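Side-chain contacts in myosin-4 (Saccharomyces cerevisiae, PDB 3MMI), which moves specific mRNAs such as ASH1 to the bud through its partner SHE3, and is represented here by its C-terminal globular tail: residues Ser64-Gly69 and Lys132-Tyr137; Leu108-Ala113 and Gln206-Met211; Arg248-Leu253 and Gln270-Val275; Ala305-Tyr310 and Asn322-Tyr327. All coordinates share one frame; numbering follows the deposited sequence.

From the N terminus, interaction 1 closes a 62-residue loop, joining the end of helix 53-67 to the start of helix 132-168. Interaction 2 opens inside that loop, at 108-113, and closes beyond it, at 206-211. The two therefore cross along the chain, although their nearest atoms lie about 9 Å apart. Interaction 3 follows in series and pairs helices 240-257 and 269-279, on the opposite side of the chain's centre. Interaction 4 closes the short connection between helices 300-308 and 322-338. Interactions 3 and 4 touch, with Ala274 CB 3.6 Å from Ile306 CD1. The four contacts thus run along an elongated, all-helical tail.

Interaction 1: Ser64-Gly69 and Lys132-Tyr137; sequences SLVRNG and KLTLIY
A Schellman motif ends helix 53-67 in the globular tail, and Val66, in the last turn of that helix, packs against Thr134 and Tyr137 in the first two turns of helix 132-168. Gly69 is the C-prime residue of the motif. Its phi is positive, and its N makes a weak bond to Val66 O at 3.0 Å. The backbones come closest at Val66 and Thr134, whose CA atoms are 7.4 Å apart.

The contact is apolar, with no hydrogen bond between the segments. Val66 uses its two methyls for two different partners. CG1 stands trans to the backbone N (chi1 161°) and meets Thr134 CG2 at 3.8 Å. This branch of Thr134 is itself trans to its own N. This places the Thr134 methyl, not OG1, nearest to Val66. The other methyl, Val66 CG2, reaches the ring of Tyr137 obliquely.

The Tyr137 ring leaves helix 132-168 on the side of helix 53-67. Its hydroxyl goes past Val66 to a hydrogen bond with Ser74 OG, which ties the outer end of the side chain to helix 71-91. Tyr122 touches both Val66 and Thr134, and Leu71 touches both Thr134 and Tyr137. Three helices and a loop therefore meet around this valine. The ring atom nearest to it is CE2, with Tyr137 CE2 3.8 Å from Val66 CG2.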
# COMPACT_ATOMS: atom_id res chain seq x y z
N SER A 64 13.17 -19.51 22.85
CA SER A 64 14.16 -20.14 23.77
C SER A 64 14.79 -19.05 24.61
O SER A 64 14.70 -19.07 25.83
CB SER A 64 15.24 -20.95 23.01
OG SER A 64 16.17 -21.52 23.92
N LEU A 65 15.36 -18.06 23.95
CA LEU A 65 16.00 -16.94 24.62
C LEU A 65 15.12 -16.27 25.67
O LEU A 65 15.60 -15.91 26.72
CB LEU A 65 16.47 -15.92 23.61
CG LEU A 65 17.65 -16.28 22.73
CD1 LEU A 65 17.72 -15.31 21.55
CD2 LEU A 65 18.98 -16.19 23.52
N VAL A 66 13.83 -16.14 25.40
CA VAL A 66 12.98 -15.39 26.32
C VAL A 66 12.69 -16.21 27.54
O VAL A 66 12.62 -15.70 28.67
CB VAL A 66 11.58 -14.94 25.68
CG1 VAL A 66 10.53 -14.58 26.75
CG2 VAL A 66 11.77 -13.78 24.69
N ARG A 67 12.54 -17.50 27.34
CA ARG A 67 12.26 -18.43 28.42
C ARG A 67 13.39 -18.54 29.39
O ARG A 67 13.19 -18.71 30.56
CB ARG A 67 11.99 -19.82 27.86
CG ARG A 67 11.87 -20.82 28.92
CD ARG A 67 10.57 -21.45 28.83
NE ARG A 67 10.49 -21.93 27.49
CZ ARG A 67 11.49 -22.55 26.90
NH1 ARG A 67 12.58 -22.78 27.56
NH2 ARG A 67 11.38 -22.94 25.65
N ASN A 68 14.60 -18.44 28.86
CA ASN A 68 15.81 -18.55 29.64
C ASN A 68 16.27 -17.17 30.03
O ASN A 68 17.42 -16.96 30.47
CB ASN A 68 16.90 -19.30 28.84
CG ASN A 68 16.46 -20.72 28.51
OD1 ASN A 68 16.14 -21.49 29.47
ND2 ASN A 68 16.38 -21.07 27.20
N GLY A 69 15.36 -16.21 29.83
CA GLY A 69 15.55 -14.85 30.33
C GLY A 69 16.64 -14.06 29.63
O GLY A 69 17.14 -13.10 30.19
N LYS A 132 7.60 -9.87 35.20
CA LYS A 132 6.93 -8.68 34.69
C LYS A 132 7.77 -7.84 33.72
O LYS A 132 7.20 -7.20 32.84
CB LYS A 132 6.44 -7.82 35.87
CG LYS A 132 5.31 -8.49 36.69
N LEU A 133 9.09 -7.93 33.84
CA LEU A 133 10.05 -7.43 32.89
C LEU A 133 9.92 -8.16 31.54
O LEU A 133 10.15 -7.55 30.46
CB LEU A 133 11.46 -7.68 33.45
CG LEU A 133 12.31 -6.41 33.50
CD1 LEU A 133 13.71 -6.74 32.95
CD2 LEU A 133 11.68 -5.29 32.67
N THR A 134 9.67 -9.48 31.64
CA THR A 134 9.48 -10.31 30.44
C THR A 134 8.18 -9.88 29.70
O THR A 134 8.17 -9.71 28.49
CB THR A 134 9.43 -11.84 30.77
OG1 THR A 134 10.77 -12.29 31.01
CG2 THR A 134 8.86 -12.65 29.59
N LEU A 135 7.12 -9.69 30.45
CA LEU A 135 5.93 -9.14 29.91
C LEU A 135 6.11 -7.77 29.19
O LEU A 135 5.57 -7.58 28.10
CB LEU A 135 4.86 -8.97 30.96
CG LEU A 135 4.19 -10.26 31.41
CD1 LEU A 135 3.09 -9.89 32.37
CD2 LEU A 135 3.61 -11.08 30.25
N ILE A 136 6.85 -6.85 29.81
CA ILE A 136 7.24 -5.61 29.21
C ILE A 136 8.10 -5.78 27.98
O ILE A 136 7.82 -5.11 26.98
CB ILE A 136 8.01 -4.69 30.21
CG1 ILE A 136 7.06 -4.20 31.31
CG2 ILE A 136 8.74 -3.52 29.53
CD1 ILE A 136 7.81 -3.54 32.51
N TYR A 137 9.14 -6.63 28.03
CA TYR A 137 9.90 -6.95 26.81
C TYR A 137 8.95 -7.38 25.64
O TYR A 137 9.08 -6.91 24.54
CB TYR A 137 10.98 -8.04 27.09
CG TYR A 137 11.66 -8.45 25.85
CD1 TYR A 137 12.70 -7.70 25.32
CD2 TYR A 137 11.20 -9.61 25.14
CE1 TYR A 137 13.29 -8.06 24.15
CE2 TYR A 137 11.83 -10.02 23.95
CZ TYR A 137 12.84 -9.23 23.46
OH TYR A 137 13.43 -9.54 22.26

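Interaction 2: Leu108-Ala113 and Gln206-Met211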
# COMPACT_ATOMS: atom_id res chain seq x y z
N LEU A 108 7.01 -12.39 8.33
CA LEU A 108 7.21 -11.32 9.35
C LEU A 108 5.89 -10.95 10.00
O LEU A 108 5.85 -10.55 11.18
CB LEU A 108 7.79 -10.06 8.75
CG LEU A 108 9.21 -10.19 8.24
CD1 LEU A 108 9.66 -8.80 7.85
CD2 LEU A 108 10.17 -10.89 9.21
N SER A 109 4.82 -11.15 9.23
CA SER A 109 3.52 -10.69 9.64
C SER A 109 3.04 -11.44 10.84
O SER A 109 2.09 -11.01 11.50
CB SER A 109 2.46 -10.73 8.52
OG SER A 109 1.89 -12.04 8.46
N ARG A 110 3.73 -12.49 11.19
CA ARG A 110 3.33 -13.33 12.33
C ARG A 110 4.11 -12.96 13.60
O ARG A 110 3.80 -13.46 14.64
CB ARG A 110 3.55 -14.84 11.97
CG ARG A 110 2.48 -15.42 11.00
CD ARG A 110 2.91 -16.50 10.04
NE ARG A 110 2.02 -16.54 8.83
CZ ARG A 110 0.89 -17.21 8.84
NH1 ARG A 110 0.52 -17.79 9.95
NH2 ARG A 110 0.15 -17.32 7.80
N LEU A 111 5.18 -12.18 13.48
CA LEU A 111 6.02 -11.79 14.67
C LEU A 111 5.22 -11.04 15.76
O LEU A 111 5.28 -11.38 16.91
CB LEU A 111 7.22 -10.95 14.24
CG LEU A 111 8.46 -11.64 13.77
CD1 LEU A 111 9.50 -10.65 13.44
CD2 LEU A 111 8.93 -12.50 14.96
N PRO A 112 4.40 -10.05 15.39
CA PRO A 112 3.54 -9.37 16.36
C PRO A 112 2.57 -10.25 17.14
O PRO A 112 2.46 -10.11 18.37
CB PRO A 112 2.76 -8.38 15.48
CG PRO A 112 3.65 -8.06 14.44
CD PRO A 112 4.28 -9.39 14.08
N ALA A 113 1.86 -11.17 16.47
CA ALA A 113 0.99 -12.09 17.21
C ALA A 113 1.75 -13.14 18.02
O ALA A 113 1.22 -13.59 19.04
CB ALA A 113 -0.08 -12.83 16.26
N GLN A 206 0.25 -18.38 2.36
CA GLN A 206 -0.51 -18.34 3.60
C GLN A 206 -0.68 -16.95 4.33
O GLN A 206 -0.69 -16.89 5.58
CB GLN A 206 0.03 -19.40 4.60
CG GLN A 206 -0.34 -20.90 4.22
CD GLN A 206 0.38 -21.94 5.14
OE1 GLN A 206 0.07 -22.05 6.34
NE2 GLN A 206 1.38 -22.62 4.60
N VAL A 207 -0.89 -15.85 3.59
CA VAL A 207 -1.12 -14.63 4.32
C VAL A 207 -2.47 -14.66 5.02
O VAL A 207 -3.44 -15.11 4.47
CB VAL A 207 -0.73 -13.32 3.55
CG1 VAL A 207 0.16 -13.55 2.36
CG2 VAL A 207 -1.92 -12.42 3.25
N VAL A 208 -2.53 -14.22 6.27
CA VAL A 208 -3.79 -14.26 7.00
C VAL A 208 -4.86 -13.42 6.28
O VAL A 208 -4.54 -12.44 5.61
CB VAL A 208 -3.66 -13.77 8.50
CG1 VAL A 208 -2.61 -14.53 9.15
CG2 VAL A 208 -3.28 -12.27 8.61
N ASP A 209 -6.11 -13.82 6.45
CA ASP A 209 -7.25 -13.19 5.82
C ASP A 209 -7.32 -11.67 5.96
O ASP A 209 -7.48 -10.97 4.97
CB ASP A 209 -8.56 -13.77 6.31
CG ASP A 209 -9.16 -14.73 5.29
OD1 ASP A 209 -9.74 -14.26 4.24
OD2 ASP A 209 -9.01 -15.97 5.51
N SER A 210 -7.21 -11.16 7.17
CA SER A 210 -7.27 -9.76 7.39
C SER A 210 -6.11 -9.02 6.75
O SER A 210 -6.31 -7.88 6.41
CB SER A 210 -7.28 -9.49 8.89
OG SER A 210 -6.06 -10.03 9.42
N MET A 211 -4.94 -9.62 6.55
CA MET A 211 -3.92 -8.94 5.79
C MET A 211 -4.15 -9.02 4.27
O MET A 211 -3.69 -8.16 3.49
CB MET A 211 -2.57 -9.48 6.22
CG MET A 211 -1.37 -8.66 5.77
SD MET A 211 -1.24 -6.90 6.32
CE MET A 211 -1.74 -7.02 8.00
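Arg110, whose NH2 meets Gln206, shares the backbone oxygen of Ser106 with Ser109: Arg110 NE and Ser109 OG both bond to it. The bond from NE holds the inner end of the guanidinium. At the outer end, Arg110 NH2 points to Gln206 O. The modelled distance between Arg110 NH2 and Gln206 O is 2.4 Å, with an N-H...O angle of 119°. This is too short and too bent for its details to be trusted, though the oxygen clearly lies at the edge of the guanidinium, near its plane.

Gln206 has positive phi and is the C-prime residue of the Schellman motif that ends helix 185-204. Arg110 thus meets the carbonyl of a helix-ending residue. Two residues on, Val208 is the N-cap position of helix 209-234. Its CG1 lies over one face of the guanidinium, 4.2 Å from Arg110 NH2. CB of Gln206 comes to 3.8 Å from the same Arg110 NH2.

On the other side of the contact, a type I beta turn runs from Leu108 to Leu111 and leads into helix 111-119, with Leu111 N bonded to Leu108 O. The Arg110 side chain, which starts from within this turn, bends at chi2 (148°). Leu52 and Ile55 touch it.

Interaction 3: Arg248-Leu253 and Gln270-Val275; sequences RNIERL and QIIQAV
Apolar packing carries this contact, and Ile250 is its centre. It points from helix 240-257 at two neighbouring isoleucines of helix 269-279, within the DIL domain range of the tail. The two short helical segments run nearly antiparallel, at 153°, with their axes 11.4 Å apart. Ile250 and Ile272 have the closest CA atoms across them.

Both branches of Ile250 are used. Its CG2 lies 3.7 Å from Ile272 CD1. Its CD1 reaches farther and touches both partners: Ile250 CD1 is 3.9 Å from Ile271 CG1 and 3.9 Å from Ile272 CD1. The CG2 branch of Ile271 stands 4.1 Å from Ile250 CD1, so Ile271 offers two carbons to one methyl. Ile272 takes part through its tip. Both of its torsions are near -60° (chi1 -64°, chi2 -61°), and this folded chain brings CD1 against Ile250.

Polar groups come no closer than the rim. Glu251 bends sharply at chi2, and Glu251 OE1 approaches Ile272 CD1 to 4.3 Å, a loose contact and not a polar bond. The same Glu251 OE1 lies close to Asp247 OD1. This like-charged pair could favour partial protonation of one acid. Farther round helix 240-257, Arg252 forms a salt bridge with Asp185.

With no hydrogen bond between the segments, their association rests on the fit and burial of branched aliphatic side chains, with Glu251 at the rim.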
# COMPACT_ATOMS: atom_id res chain seq x y z
N ARG A 248 -16.69 4.63 -16.06
CA ARG A 248 -16.94 3.27 -16.49
C ARG A 248 -15.69 2.39 -16.41
O ARG A 248 -15.79 1.21 -16.05
CB ARG A 248 -17.50 3.25 -17.91
CG ARG A 248 -18.56 4.30 -18.17
N ASN A 249 -14.51 2.92 -16.74
CA ASN A 249 -13.33 2.05 -16.73
C ASN A 249 -13.06 1.73 -15.31
O ASN A 249 -12.62 0.57 -14.99
CB ASN A 249 -12.10 2.69 -17.41
CG ASN A 249 -12.29 2.84 -18.90
OD1 ASN A 249 -11.62 3.66 -19.58
ND2 ASN A 249 -13.08 2.00 -19.46
N ILE A 250 -13.30 2.70 -14.44
CA ILE A 250 -13.00 2.50 -13.03
C ILE A 250 -13.92 1.39 -12.47
O ILE A 250 -13.53 0.45 -11.78
CB ILE A 250 -13.12 3.84 -12.20
CG1 ILE A 250 -11.89 4.76 -12.47
CG2 ILE A 250 -13.22 3.54 -10.74
CD1 ILE A 250 -12.03 6.06 -11.81
N GLU A 251 -15.17 1.55 -12.79
CA GLU A 251 -16.20 0.54 -12.37
C GLU A 251 -15.89 -0.85 -12.92
O GLU A 251 -15.99 -1.80 -12.22
CB GLU A 251 -17.65 0.91 -12.71
CG GLU A 251 -18.23 2.29 -12.23
CD GLU A 251 -17.53 3.00 -10.99
OE1 GLU A 251 -16.97 4.15 -11.17
OE2 GLU A 251 -17.55 2.43 -9.84
N ARG A 252 -15.36 -0.95 -14.12
CA ARG A 252 -14.82 -2.16 -14.60
C ARG A 252 -13.67 -2.68 -13.76
O ARG A 252 -13.68 -3.84 -13.40
CB ARG A 252 -14.32 -1.95 -16.05
CG ARG A 252 -14.75 -3.04 -16.91
CD ARG A 252 -14.19 -2.88 -18.32
NE ARG A 252 -14.03 -4.19 -18.93
CZ ARG A 252 -13.73 -4.39 -20.23
NH1 ARG A 252 -13.61 -3.37 -21.09
NH2 ARG A 252 -13.64 -5.61 -20.67
N LEU A 253 -12.65 -1.85 -13.52
CA LEU A 253 -11.52 -2.21 -12.61
C LEU A 253 -12.03 -2.67 -11.24
O LEU A 253 -11.52 -3.66 -10.67
CB LEU A 253 -10.62 -1.00 -12.45
CG LEU A 253 -9.37 -1.23 -11.61
CD1 LEU A 253 -8.20 -0.40 -12.22
CD2 LEU A 253 -9.69 -0.94 -10.18
N GLN A 270 -9.97 10.03 -4.49
CA GLN A 270 -9.46 11.22 -5.20
C GLN A 270 -9.76 11.09 -6.64
O GLN A 270 -10.26 12.02 -7.25
CB GLN A 270 -7.99 11.43 -4.91
CG GLN A 270 -7.81 12.28 -3.66
CD GLN A 270 -7.97 11.51 -2.41
OE1 GLN A 270 -7.44 10.40 -2.32
NE2 GLN A 270 -8.63 12.10 -1.37
N ILE A 271 -9.52 9.88 -7.21
CA ILE A 271 -9.63 9.79 -8.65
C ILE A 271 -11.11 9.74 -8.99
O ILE A 271 -11.56 10.32 -9.95
CB ILE A 271 -8.89 8.58 -9.35
CG1 ILE A 271 -9.25 8.58 -10.81
CG2 ILE A 271 -9.38 7.18 -8.84
CD1 ILE A 271 -8.65 9.77 -11.62
N ILE A 272 -11.94 9.10 -8.13
CA ILE A 272 -13.38 9.12 -8.31
C ILE A 272 -13.99 10.56 -8.21
O ILE A 272 -14.72 10.97 -9.12
CB ILE A 272 -14.19 8.23 -7.28
CG1 ILE A 272 -13.92 6.69 -7.38
CG2 ILE A 272 -15.70 8.52 -7.28
CD1 ILE A 272 -14.29 6.32 -8.60
N GLN A 273 -13.62 11.35 -7.23
CA GLN A 273 -14.08 12.73 -7.20
C GLN A 273 -13.63 13.60 -8.38
O GLN A 273 -14.39 14.41 -8.80
CB GLN A 273 -13.73 13.43 -5.90
CG GLN A 273 -14.15 12.73 -4.66
CD GLN A 273 -15.49 13.10 -4.20
OE1 GLN A 273 -16.41 13.34 -4.97
NE2 GLN A 273 -15.63 13.12 -2.92
N ALA A 274 -12.43 13.35 -8.90
CA ALA A 274 -11.82 14.19 -10.01
C ALA A 274 -12.69 13.94 -11.23
O ALA A 274 -13.10 14.84 -11.92
CB ALA A 274 -10.38 13.70 -10.29
N VAL A 275 -13.01 12.67 -11.50
CA VAL A 275 -13.79 12.48 -12.71
C VAL A 275 -15.27 12.81 -12.48
O VAL A 275 -16.00 13.18 -13.44
CB VAL A 275 -13.61 11.05 -13.36
CG1 VAL A 275 -12.10 10.79 -13.67
CG2 VAL A 275 -14.21 9.95 -12.50

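Interaction 4: Ala305-Tyr310 and Asn322-Tyr327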
# COMPACT_ATOMS: atom_id res chain seq x y z
N ALA A 305 -6.52 22.39 -10.57
CA ALA A 305 -5.74 21.69 -11.65
C ALA A 305 -6.68 21.00 -12.63
O ALA A 305 -6.46 20.89 -13.87
CB ALA A 305 -4.81 20.68 -11.04
N ILE A 306 -7.75 20.45 -12.08
CA ILE A 306 -8.65 19.65 -12.92
C ILE A 306 -9.47 20.56 -13.86
O ILE A 306 -9.58 20.33 -15.05
CB ILE A 306 -9.65 18.80 -12.11
CG1 ILE A 306 -8.99 17.58 -11.41
CG2 ILE A 306 -10.88 18.40 -12.96
CD1 ILE A 306 -9.72 17.28 -10.15
N LEU A 307 -9.98 21.65 -13.32
CA LEU A 307 -10.73 22.59 -14.11
C LEU A 307 -9.91 23.45 -15.14
O LEU A 307 -10.50 23.93 -16.11
CB LEU A 307 -11.45 23.59 -13.18
CG LEU A 307 -12.44 22.99 -12.12
CD1 LEU A 307 -13.15 23.95 -11.21
CD2 LEU A 307 -13.48 22.22 -12.86
N LEU A 308 -8.63 23.76 -14.89
CA LEU A 308 -7.83 24.47 -15.88
C LEU A 308 -7.63 23.62 -17.11
O LEU A 308 -7.30 24.14 -18.13
CB LEU A 308 -6.43 24.85 -15.25
CG LEU A 308 -6.60 25.95 -14.21
CD1 LEU A 308 -5.39 26.07 -13.31
CD2 LEU A 308 -6.98 27.27 -14.86
N LYS A 309 -7.72 22.28 -16.96
CA LYS A 309 -7.55 21.29 -18.07
C LYS A 309 -8.89 21.12 -18.88
O LYS A 309 -8.99 20.35 -19.83
CB LYS A 309 -7.11 19.94 -17.53
CG LYS A 309 -5.78 20.01 -16.84
CD LYS A 309 -5.48 18.64 -16.27
CE LYS A 309 -5.14 17.77 -17.39
NZ LYS A 309 -3.83 16.98 -17.17
N TYR A 310 -9.93 21.82 -18.46
CA TYR A 310 -11.20 21.60 -19.09
C TYR A 310 -11.38 22.21 -20.48
O TYR A 310 -11.40 23.39 -20.66
CB TYR A 310 -12.36 22.11 -18.24
CG TYR A 310 -13.66 21.47 -18.63
CD1 TYR A 310 -14.23 20.45 -17.86
CD2 TYR A 310 -14.32 21.86 -19.81
CE1 TYR A 310 -15.40 19.82 -18.25
CE2 TYR A 310 -15.50 21.26 -20.20
CZ TYR A 310 -16.04 20.23 -19.41
OH TYR A 310 -17.24 19.60 -19.80
N ASN A 322 -15.04 32.11 -15.64
CA ASN A 322 -13.93 32.82 -15.06
C ASN A 322 -14.14 33.14 -13.62
O ASN A 322 -13.26 33.05 -12.81
CB ASN A 322 -13.60 34.06 -15.89
CG ASN A 322 -13.12 33.68 -17.25
OD1 ASN A 322 -13.55 34.27 -18.19
ND2 ASN A 322 -12.25 32.71 -17.38
N GLU A 323 -15.37 33.44 -13.32
CA GLU A 323 -15.80 33.67 -11.95
C GLU A 323 -15.48 32.52 -10.98
O GLU A 323 -14.99 32.74 -9.86
CB GLU A 323 -17.27 33.98 -11.93
CG GLU A 323 -17.70 34.64 -10.62
N ILE A 324 -15.59 31.31 -11.46
CA ILE A 324 -15.12 30.18 -10.70
C ILE A 324 -13.63 29.97 -10.63
O ILE A 324 -13.13 29.70 -9.53
CB ILE A 324 -15.89 28.90 -11.12
CG1 ILE A 324 -17.19 29.02 -10.40
CG2 ILE A 324 -15.21 27.60 -10.70
CD1 ILE A 324 -18.32 28.26 -11.22
N LEU A 325 -12.97 30.16 -11.79
CA LEU A 325 -11.47 30.09 -11.91
C LEU A 325 -10.83 31.10 -10.93
O LEU A 325 -9.95 30.81 -10.15
CB LEU A 325 -11.04 30.35 -13.35
CG LEU A 325 -11.41 29.25 -14.33
CD1 LEU A 325 -11.00 29.68 -15.72
CD2 LEU A 325 -10.85 27.87 -13.95
N ASN A 326 -11.42 32.28 -10.93
CA ASN A 326 -11.06 33.40 -10.10
C ASN A 326 -11.16 33.21 -8.59
O ASN A 326 -10.23 33.43 -7.90
CB ASN A 326 -11.91 34.57 -10.52
CG ASN A 326 -11.26 35.86 -10.26
OD1 ASN A 326 -11.59 36.57 -9.32
ND2 ASN A 326 -10.34 36.19 -11.10
N TYR A 327 -12.33 32.84 -8.13
CA TYR A 327 -12.55 32.38 -6.73
C TYR A 327 -11.60 31.26 -6.26
O TYR A 327 -10.99 31.36 -5.24
CB TYR A 327 -14.02 31.88 -6.64
CG TYR A 327 -14.36 31.35 -5.28
CD1 TYR A 327 -14.29 32.20 -4.17
CD2 TYR A 327 -14.64 29.99 -5.07
CE1 TYR A 327 -14.54 31.74 -2.86
CE2 TYR A 327 -15.00 29.52 -3.73
CZ TYR A 327 -14.97 30.42 -2.67
OH TYR A 327 -15.18 30.06 -1.34
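Leu307 and Ile324 touch each other, and each also touches Phe288 of helix 285-292, an aromatic ring that both sides share. No flat group of either segment lies in the contact itself. Its surfaces are the branched ends of aliphatic side chains. Leu307 CD1 meets Ile324 CG2 at 4.2 Å.

The second half of the contact is made by Leu325. Its CD2 methyl faces two consecutive residues of the other segment. It lies 4.0 Å from Leu308 CD2, where the ends of the two leucines meet. On its way in, Leu325 CD2 also passes 4.4 Å from Leu307 CB. The backbones are nearest at Leu308 and Leu325, whose CA atoms are 7.8 Å apart. These two leucines share the same extended form. With chi1 near -70°, each CG stands opposite its own carbonyl carbon; chi2 near 180° extends the chain beyond it. The two side chains cross obliquely.

In the fold, this is a helical hairpin of the Dilute region. Here the chain comes to the end region of helix 300-308, helix 322-338 begins, and the modelled part of the link between them holds no helix. Leu307 and Ile324 are buried, whereas Leu308 is exposed, so the contact runs from the interior to the surface. Just beyond, Lys309 and Tyr310 are held by polar bonds: Lys309 NZ to the backbone oxygens of Leu231 and Ile232, and Tyr310 OH to Trp240 N. On the opposing helix, Tyr327 OH is hydrogen-bonded to Asp293 OD1.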